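Local coordinates for haloacid dehalogenase-like hydrolase (Salmonella enterica subsp. enterica serovar Typhi, PDB 4EZE), which probably hydrolyses O-phosphoserine to serine and phosphate with the help of magnesium, the last step of L-serine biosynthesis, at residues Arg130-Ser135 against Lys168-Ala173; Asp126-Glu131 against Gly203-Phe208; Ala63-Ala68 against Leu309-Glu314. All coordinates share one frame; numbering follows the deposited sequence.

Contact 1 of 3, residues Arg130-Ser135 against Lys168-Ala173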
loop_
_atom_site.group_PDB
_atom_site.type_symbol
_atom_site.label_atom_id
_atom_site.label_comp_id
_atom_site.label_asym_id
_atom_site.label_seq_id
_atom_site.Cartn_x
_atom_site.Cartn_y
_atom_site.Cartn_z
ATOM N N ARG A 130 -0.361 8.875 -21.939
ATOM C CA ARG A 130 0.699 8.509 -22.858
ATOM C C ARG A 130 0.116 7.795 -24.068
ATOM O O ARG A 130 0.558 8.003 -25.189
ATOM C CB ARG A 130 1.820 7.697 -22.200
ATOM C CG ARG A 130 3.196 8.102 -22.733
ATOM C CD ARG A 130 4.340 7.244 -22.217
ATOM N NE ARG A 130 4.057 5.832 -22.424
ATOM C CZ ARG A 130 3.804 4.982 -21.438
ATOM N NH1 ARG A 130 3.833 5.420 -20.185
ATOM N NH2 ARG A 130 3.539 3.704 -21.699
ATOM N N GLU A 131 -0.901 6.974 -23.844
ATOM C CA GLU A 131 -1.588 6.315 -24.941
ATOM C C GLU A 131 -2.172 7.342 -25.931
ATOM O O GLU A 131 -2.302 7.061 -27.115
ATOM C CB GLU A 131 -2.707 5.437 -24.397
ATOM C CG GLU A 131 -3.483 4.683 -25.452
ATOM C CD GLU A 131 -2.774 3.416 -25.869
ATOM O OE1 GLU A 131 -1.627 3.206 -25.413
ATOM O OE2 GLU A 131 -3.362 2.634 -26.642
ATOM N N LEU A 132 -2.502 8.532 -25.439
ATOM C CA LEU A 132 -3.198 9.527 -26.234
ATOM C C LEU A 132 -2.285 10.626 -26.752
ATOM O O LEU A 132 -2.738 11.562 -27.415
ATOM C CB LEU A 132 -4.342 10.145 -25.419
ATOM C CG LEU A 132 -5.409 9.106 -25.075
ATOM C CD1 LEU A 132 -6.668 9.729 -24.491
ATOM C CD2 LEU A 132 -5.734 8.282 -26.304
ATOM N N GLY A 133 -0.998 10.525 -26.460
ATOM C CA GLY A 133 -0.063 11.561 -26.905
ATOM C C GLY A 133 -0.068 12.817 -26.034
ATOM O O GLY A 133 0.363 13.888 -26.466
ATOM N N MET A 134 -0.536 12.703 -24.792
ATOM C CA MET A 134 -0.698 13.903 -23.972
ATOM C C MET A 134 0.124 13.918 -22.701
ATOM O O MET A 134 -0.206 14.639 -21.760
ATOM C CB MET A 134 -2.133 14.052 -23.550
ATOM C CG MET A 134 -3.144 13.418 -24.472
ATOM S SD MET A 134 -4.652 14.325 -24.120
ATOM C CE MET A 134 -4.233 15.904 -24.858
ATOM N N SER A 135 1.181 13.124 -22.663
ATOM C CA SER A 135 1.966 12.993 -21.452
ATOM C C SER A 135 2.505 14.321 -20.968
ATOM O O SER A 135 2.607 14.538 -19.766
ATOM C CB SER A 135 3.096 12.002 -21.680
ATOM O OG SER A 135 2.530 10.743 -21.983
ATOM N N LYS A 168 -14.373 3.982 -24.371
ATOM C CA LYS A 168 -14.345 2.916 -23.369
ATOM C C LYS A 168 -13.257 1.896 -23.697
ATOM O O LYS A 168 -12.596 1.356 -22.809
ATOM C CB LYS A 168 -15.721 2.234 -23.293
ATOM C CG LYS A 168 -16.008 1.480 -21.995
ATOM C CD LYS A 168 -17.461 1.630 -21.569
ATOM C CE LYS A 168 -18.360 0.569 -22.180
ATOM N NZ LYS A 168 -18.459 -0.631 -21.304
ATOM N N ALA A 169 -13.063 1.644 -24.986
ATOM C CA ALA A 169 -12.175 0.577 -25.426
ATOM C C ALA A 169 -10.690 0.907 -25.223
ATOM O O ALA A 169 -9.869 0.018 -24.981
ATOM C CB ALA A 169 -12.459 0.240 -26.888
ATOM N N VAL A 170 -10.337 2.176 -25.359
ATOM C CA VAL A 170 -8.973 2.601 -25.115
ATOM C C VAL A 170 -8.660 2.419 -23.617
ATOM O O VAL A 170 -7.635 1.837 -23.235
ATOM C CB VAL A 170 -8.791 4.071 -25.533
ATOM C CG1 VAL A 170 -7.456 4.624 -25.047
ATOM C CG2 VAL A 170 -8.913 4.189 -27.043
ATOM N N LEU A 171 -9.578 2.904 -22.786
ATOM C CA LEU A 171 -9.501 2.778 -21.340
ATOM C C LEU A 171 -9.384 1.321 -20.901
ATOM O O LEU A 171 -8.538 0.971 -20.067
ATOM C CB LEU A 171 -10.750 3.378 -20.720
ATOM C CG LEU A 171 -10.933 4.881 -20.864
ATOM C CD1 LEU A 171 -12.336 5.246 -20.401
ATOM C CD2 LEU A 171 -9.897 5.637 -20.044
ATOM N N ASN A 172 -10.238 0.470 -21.447
ATOM C CA ASN A 172 -10.202 -0.933 -21.091
ATOM C C ASN A 172 -8.868 -1.534 -21.491
ATOM O O ASN A 172 -8.292 -2.328 -20.758
ATOM C CB ASN A 172 -11.345 -1.688 -21.760
ATOM C CG ASN A 172 -12.659 -1.517 -21.034
ATOM O OD1 ASN A 172 -12.696 -1.366 -19.818
ATOM N ND2 ASN A 172 -13.750 -1.557 -21.778
ATOM N N ALA A 173 -8.382 -1.149 -22.663
ATOM C CA ALA A 173 -7.103 -1.632 -23.143
ATOM C C ALA A 173 -5.980 -1.172 -22.238
ATOM O O ALA A 173 -5.070 -1.929 -21.944
ATOM C CB ALA A 173 -6.863 -1.162 -24.553
#
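Glu131 and Leu132 meet Val170 through carbon atoms alone. One branch of Val170, CG1, receives both neighbours. Glu131 CG lies 4.0 Å from Val170 CG1, and Leu132 CD2 lies 4.2 Å from the same Val170 CG1. CG1 reaches across the gap because it stands trans to the backbone N of Val170 (chi1 169°).

Glu131 leaves its helix with CG trans to the backbone N (chi1 -179°), which extends the first carbons toward Val170. The chain then bends at chi2 (82°) and carries the carboxylate off this line. The Glu131 and Val170 side chains pass at a slant rather than end to end. Glu131 therefore plays two parts. Its methylene CG packs on the valine, while OE1 forms a salt bridge with Arg177, just beyond helix 168-176. The salt bridge holds the charged end beside helix 168-176. The Leu132 side chain starts out to one side of Val170, and its CD2 end turns in to touch. It also rests on Thr166. No hydrogen bond joins the two segments, and the buried surface is small, 94 Å². Two of the three touching residues are exposed, so this is a surface contact.

Gly133 is the first residue past helix 124-131 to leave helical angles, with positive phi. Gly133 N bonds to Arg130 O at 3.2 Å, and Met134 N probably bonds to Ala129 O at 2.8 Å. This is a Schellman motif. Met134 is then the N-cap of helix 135-146. Such a tight helix-to-helix turn, packed beside a further helix, is consistent with the helical cap of SerB-type haloacid dehalogenase hydrolases.

Contact 2 of 3, residues Asp126-Glu131 against Gly203-Phe208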
loop_
_atom_site.group_PDB
_atom_site.type_symbol
_atom_site.label_atom_id
_atom_site.label_comp_id
_atom_site.label_asym_id
_atom_site.label_seq_id
_atom_site.Cartn_x
_atom_site.Cartn_y
_atom_site.Cartn_z
ATOM N N ASP A 126 -1.877 8.696 -16.032
ATOM C CA ASP A 126 -0.665 8.929 -16.823
ATOM C C ASP A 126 -0.595 7.985 -18.002
ATOM O O ASP A 126 -0.186 8.376 -19.093
ATOM C CB ASP A 126 0.593 8.719 -15.994
ATOM C CG ASP A 126 0.827 9.831 -15.021
ATOM O OD1 ASP A 126 0.022 10.787 -15.008
ATOM O OD2 ASP A 126 1.819 9.744 -14.264
ATOM N N GLU A 127 -0.972 6.735 -17.773
ATOM C CA GLU A 127 -0.916 5.739 -18.822
ATOM C C GLU A 127 -1.919 6.052 -19.908
ATOM O O GLU A 127 -1.675 5.788 -21.071
ATOM C CB GLU A 127 -1.187 4.354 -18.262
ATOM C CG GLU A 127 -0.023 3.823 -17.452
ATOM C CD GLU A 127 1.217 3.630 -18.300
ATOM O OE1 GLU A 127 1.133 2.934 -19.336
ATOM O OE2 GLU A 127 2.272 4.172 -17.929
ATOM N N ILE A 128 -3.064 6.600 -19.531
ATOM C CA ILE A 128 -4.048 6.932 -20.534
ATOM C C ILE A 128 -3.512 8.086 -21.368
ATOM O O ILE A 128 -3.588 8.065 -22.589
ATOM C CB ILE A 128 -5.358 7.329 -19.887
ATOM C CG1 ILE A 128 -5.935 6.129 -19.141
ATOM C CG2 ILE A 128 -6.325 7.847 -20.940
ATOM C CD1 ILE A 128 -7.125 6.504 -18.287
ATOM N N ALA A 129 -2.939 9.071 -20.684
ATOM C CA ALA A 129 -2.292 10.202 -21.304
ATOM C C ALA A 129 -1.239 9.798 -22.316
ATOM O O ALA A 129 -1.208 10.334 -23.432
ATOM C CB ALA A 129 -1.667 11.093 -20.246
ATOM N N ARG A 130 -0.361 8.875 -21.939
ATOM C CA ARG A 130 0.699 8.509 -22.858
ATOM C C ARG A 130 0.116 7.795 -24.068
ATOM O O ARG A 130 0.558 8.003 -25.189
ATOM C CB ARG A 130 1.820 7.697 -22.200
ATOM C CG ARG A 130 3.196 8.102 -22.733
ATOM C CD ARG A 130 4.340 7.244 -22.217
ATOM N NE ARG A 130 4.057 5.832 -22.424
ATOM C CZ ARG A 130 3.804 4.982 -21.438
ATOM N NH1 ARG A 130 3.833 5.420 -20.185
ATOM N NH2 ARG A 130 3.539 3.704 -21.699
ATOM N N GLU A 131 -0.901 6.974 -23.844
ATOM C CA GLU A 131 -1.588 6.315 -24.941
ATOM C C GLU A 131 -2.172 7.342 -25.931
ATOM O O GLU A 131 -2.302 7.061 -27.115
ATOM C CB GLU A 131 -2.707 5.437 -24.397
ATOM C CG GLU A 131 -3.483 4.683 -25.452
ATOM C CD GLU A 131 -2.774 3.416 -25.869
ATOM O OE1 GLU A 131 -1.627 3.206 -25.413
ATOM O OE2 GLU A 131 -3.362 2.634 -26.642
ATOM N N GLY A 203 -8.048 7.523 -5.401
ATOM C CA GLY A 203 -8.448 8.752 -6.111
ATOM C C GLY A 203 -8.552 8.585 -7.620
ATOM O O GLY A 203 -8.756 9.559 -8.340
ATOM N N GLY A 204 -8.428 7.346 -8.102
ATOM C CA GLY A 204 -8.439 7.066 -9.539
ATOM C C GLY A 204 -9.819 6.853 -10.142
ATOM O O GLY A 204 -10.830 7.073 -9.485
ATOM N N LEU A 205 -9.846 6.416 -11.400
ATOM C CA LEU A 205 -11.074 6.152 -12.149
ATOM C C LEU A 205 -11.789 4.870 -11.748
ATOM O O LEU A 205 -11.172 3.834 -11.538
ATOM C CB LEU A 205 -10.772 6.068 -13.647
ATOM C CG LEU A 205 -10.288 7.341 -14.344
ATOM C CD1 LEU A 205 -9.978 7.082 -15.802
ATOM C CD2 LEU A 205 -11.330 8.426 -14.253
ATOM N N ASP A 206 -13.114 4.927 -11.721
ATOM C CA ASP A 206 -13.902 3.767 -11.349
ATOM C C ASP A 206 -13.822 2.686 -12.404
ATOM O O ASP A 206 -14.021 1.504 -12.118
ATOM C CB ASP A 206 -15.364 4.155 -11.149
ATOM C CG ASP A 206 -15.970 4.832 -12.393
ATOM O OD1 ASP A 206 -15.574 5.975 -12.741
ATOM O OD2 ASP A 206 -16.871 4.221 -13.008
ATOM N N ILE A 207 -13.602 3.058 -13.652
ATOM C CA ILE A 207 -13.566 2.010 -14.650
ATOM C C ILE A 207 -12.403 1.089 -14.340
ATOM O O ILE A 207 -12.541 -0.124 -14.388
ATOM C CB ILE A 207 -13.496 2.548 -16.087
ATOM C CG1 ILE A 207 -13.697 1.404 -17.076
ATOM C CG2 ILE A 207 -12.185 3.241 -16.338
ATOM C CD1 ILE A 207 -13.801 1.847 -18.500
ATOM N N PHE A 208 -11.260 1.668 -14.001
ATOM C CA PHE A 208 -10.117 0.870 -13.595
ATOM C C PHE A 208 -10.338 0.141 -12.286
ATOM O O PHE A 208 -10.038 -1.036 -12.168
ATOM C CB PHE A 208 -8.885 1.751 -13.451
ATOM C CG PHE A 208 -8.258 2.129 -14.745
ATOM C CD1 PHE A 208 -8.981 2.788 -15.705
ATOM C CD2 PHE A 208 -6.941 1.834 -14.997
ATOM C CE1 PHE A 208 -8.409 3.138 -16.890
ATOM C CE2 PHE A 208 -6.366 2.187 -16.186
ATOM C CZ PHE A 208 -7.105 2.842 -17.135
#
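The ring of Phe208 is met obliquely by the end of Ile128. Ile128 CD1 lies 3.8 Å from Phe208 CZ and 3.9 Å from Phe208 CE1. The ring also touches Val174 and Met178, outside the two segments. The other flat groups pair within helix 124-131. Arg130 NH1 gives a hydrogen bond, part of a salt bridge, to Glu127 OE2 at 3.0 Å. It meets the carboxylate from above, 38° out of its plane, and the acceptor is tilted 22° from the guanidinium plane. Glu127 OE1 has a second cationic partner, Arg177.

Leu205 comes to Ile128 tip to tip, with Leu205 CD1 3.8 Å from Ile128 CD1. Ile128 CG1 stands anti to the carbonyl carbon (chi1 -65°), and the trans chi2 then carries CD1 outward to both partners. Leu171 packs on Ile128 as well. The three touching residues are buried. Phe208 stands about 6 Å, side chain to side chain, from Asp116, the predicted proton donor.

No hydrogen bond crosses between the segments. The join therefore rests on apolar, non-directional packing, while the charge of Glu127 is shared between Arg130 of its own helix and Arg177.

Contact 3 of 3, residues Ala63-Ala68 against Leu309-Glu314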
loop_
_atom_site.group_PDB
_atom_site.type_symbol
_atom_site.label_atom_id
_atom_site.label_comp_id
_atom_site.label_asym_id
_atom_site.label_seq_id
_atom_site.Cartn_x
_atom_site.Cartn_y
_atom_site.Cartn_z
ATOM N N ALA A 63 7.010 -21.216 4.318
ATOM C CA ALA A 63 6.794 -21.933 3.045
ATOM C C ALA A 63 5.749 -21.283 2.158
ATOM O O ALA A 63 5.866 -21.294 0.940
ATOM C CB ALA A 63 6.408 -23.392 3.312
ATOM N N LEU A 64 4.714 -20.740 2.789
ATOM C CA LEU A 64 3.547 -20.257 2.074
ATOM C C LEU A 64 3.935 -19.111 1.156
ATOM O O LEU A 64 3.310 -18.922 0.123
ATOM C CB LEU A 64 2.492 -19.794 3.088
ATOM C CG LEU A 64 1.109 -19.379 2.600
ATOM C CD1 LEU A 64 0.473 -20.522 1.811
ATOM C CD2 LEU A 64 0.206 -18.928 3.759
ATOM N N ILE A 65 4.969 -18.350 1.523
ATOM C CA ILE A 65 5.416 -17.235 0.680
ATOM C C ILE A 65 6.848 -17.426 0.260
ATOM O O ILE A 65 7.508 -16.491 -0.181
ATOM C CB ILE A 65 5.316 -15.889 1.392
ATOM C CG1 ILE A 65 6.107 -15.927 2.700
ATOM C CG2 ILE A 65 3.861 -15.558 1.687
ATOM C CD1 ILE A 65 6.198 -14.569 3.380
ATOM N N ASN A 66 7.320 -18.651 0.405
ATOM C CA ASN A 66 8.685 -18.997 0.029
ATOM C C ASN A 66 9.723 -17.998 0.487
ATOM O O ASN A 66 10.526 -17.521 -0.309
ATOM C CB ASN A 66 8.802 -19.139 -1.474
ATOM C CG ASN A 66 10.159 -19.619 -1.876
ATOM O OD1 ASN A 66 10.914 -20.123 -1.047
ATOM N ND2 ASN A 66 10.488 -19.467 -3.148
ATOM N N THR A 67 9.721 -17.695 1.776
ATOM C CA THR A 67 10.578 -16.650 2.297
ATOM C C THR A 67 11.240 -17.124 3.565
ATOM O O THR A 67 10.569 -17.376 4.560
ATOM C CB THR A 67 9.750 -15.397 2.642
ATOM O OG1 THR A 67 9.117 -14.909 1.461
ATOM C CG2 THR A 67 10.630 -14.307 3.201
ATOM N N ALA A 68 12.560 -17.248 3.535
ATOM C CA ALA A 68 13.309 -17.513 4.749
ATOM C C ALA A 68 13.556 -16.175 5.442
ATOM O O ALA A 68 13.969 -15.222 4.796
ATOM C CB ALA A 68 14.620 -18.192 4.410
ATOM N N LEU A 309 3.247 -9.099 3.549
ATOM C CA LEU A 309 2.108 -8.862 4.444
ATOM C C LEU A 309 1.832 -10.094 5.331
ATOM O O LEU A 309 1.192 -10.007 6.383
ATOM C CB LEU A 309 0.860 -8.503 3.659
ATOM C CG LEU A 309 0.906 -7.201 2.871
ATOM C CD1 LEU A 309 -0.378 -7.092 2.083
ATOM C CD2 LEU A 309 1.006 -6.037 3.830
ATOM N N LEU A 310 2.310 -11.258 4.927
ATOM C CA LEU A 310 2.165 -12.396 5.833
ATOM C C LEU A 310 2.537 -12.052 7.277
ATOM O O LEU A 310 1.814 -12.416 8.209
ATOM C CB LEU A 310 3.012 -13.572 5.374
ATOM C CG LEU A 310 2.609 -14.841 6.130
ATOM C CD1 LEU A 310 1.205 -15.229 5.721
ATOM C CD2 LEU A 310 3.578 -15.960 5.840
ATOM N N PHE A 311 3.672 -11.371 7.463
ATOM C CA PHE A 311 4.182 -11.079 8.821
ATOM C C PHE A 311 3.252 -10.247 9.677
ATOM O O PHE A 311 3.432 -10.131 10.881
ATOM C CB PHE A 311 5.584 -10.466 8.768
ATOM C CG PHE A 311 6.586 -11.402 8.191
ATOM C CD1 PHE A 311 6.908 -11.332 6.840
ATOM C CD2 PHE A 311 7.118 -12.426 8.967
ATOM C CE1 PHE A 311 7.799 -12.227 6.277
ATOM C CE2 PHE A 311 8.017 -13.328 8.416
ATOM C CZ PHE A 311 8.359 -13.234 7.071
ATOM N N LEU A 312 2.244 -9.667 9.056
ATOM C CA LEU A 312 1.369 -8.826 9.810
ATOM C C LEU A 312 0.005 -9.494 9.998
ATOM O O LEU A 312 -0.886 -8.899 10.582
ATOM C CB LEU A 312 1.194 -7.485 9.107
ATOM C CG LEU A 312 2.464 -6.707 8.759
ATOM C CD1 LEU A 312 2.091 -5.655 7.733
ATOM C CD2 LEU A 312 3.102 -6.041 9.951
ATOM N N ILE A 313 -0.171 -10.713 9.501
ATOM C CA ILE A 313 -1.474 -11.355 9.661
ATOM C C ILE A 313 -1.413 -12.802 10.127
ATOM O O ILE A 313 -2.423 -13.344 10.574
ATOM C CB ILE A 313 -2.330 -11.254 8.387
ATOM C CG1 ILE A 313 -1.715 -12.078 7.263
ATOM C CG2 ILE A 313 -2.475 -9.796 7.967
ATOM C CD1 ILE A 313 -2.617 -12.136 6.051
ATOM N N GLU A 314 -0.237 -13.415 10.025
ATOM C CA GLU A 314 -0.015 -14.797 10.491
ATOM C C GLU A 314 0.732 -14.772 11.831
ATOM O O GLU A 314 1.812 -14.204 11.929
ATOM C CB GLU A 314 0.790 -15.599 9.462
ATOM C CG GLU A 314 1.146 -17.017 9.908
ATOM C CD GLU A 314 -0.045 -17.726 10.566
ATOM O OE1 GLU A 314 -1.057 -17.979 9.883
ATOM O OE2 GLU A 314 0.018 -18.035 11.771
#
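Ile65 lays its CD1 methyl against Leu310 and Phe311. Ile65 CD1 is 3.9 Å from Leu310 CD2 and equally far from Leu310 CB. The same Ile65 CD1 is 4.1 Å from Phe311 CE1, and it meets that ring obliquely. Ile65 and Leu310 slant past each other, so CG1 of Ile65 also comes to 4.0 Å from Leu310 CD2. Ile65 holds CG1 between its backbone N and carbonyl carbon (chi1 56°), a crowded position that carries CD1 toward the ring. Leu64 adds a looser touch, with Leu64 CD2 4.3 Å from Leu310 CD1. All of these contacts are apolar, and no hydrogen bond crosses.

Ile65 is held by its own turn. Thr67 OG1 donates to Ile65 O at 2.8 Å, from well above the carbonyl plane (58°). The turn joins strands 56-62 and 67-75. Asn66 and Thr67 form a G1 beta bulge there, both facing one residue of strand 56-62, and Asn66 OD1 bonds to Tyr61 OH. These strands belong to a four-stranded antiparallel sheet whose order and two helices match a ferredoxin-like beta-alpha-beta-beta-alpha-beta unit. The contact sets this hairpin against the C-terminal tail of the chain.

On the tail side, Leu310 O accepts from both Ile313 N and Glu314 N, which keeps the tail coiled behind Leu310. Phe311 is placed by further aromatics of the sheet. Tyr69 meets it edge-to-face, the Tyr27 ring is turned by about 45°, and Phe99 touches it. Helix 184-193 closes another side: Val190 touches Leu64 and Leu310, while Thr186 and Ile187 touch Ile65. Farther out, Leu309 and Leu312 rest on Ile285 of the parallel sheet, and Glu314 OE1 makes a salt bridge with Lys194.

Contacts 1 and 2 are neighbours, with centres about 8 Å apart. Both use helix 124-131 and share Arg130 and Glu131. Asn172 of contact 1 packs on Ile207 of contact 2. Together they tie helix 124-131 to helix 168-176 and to the start of helix 206-216, all within the haloacid dehalogenase-like range. Contact 3 lies far off, its centre about 37 Å from that of contact 1 and about 32 Å from that of contact 2. It sits across the chain's centre from contact 2. Along the chain, contact 3 closes a long loop that encloses the other two. The tail thus returns to the N-terminal sheet, while the helical region is built from the middle of the chain.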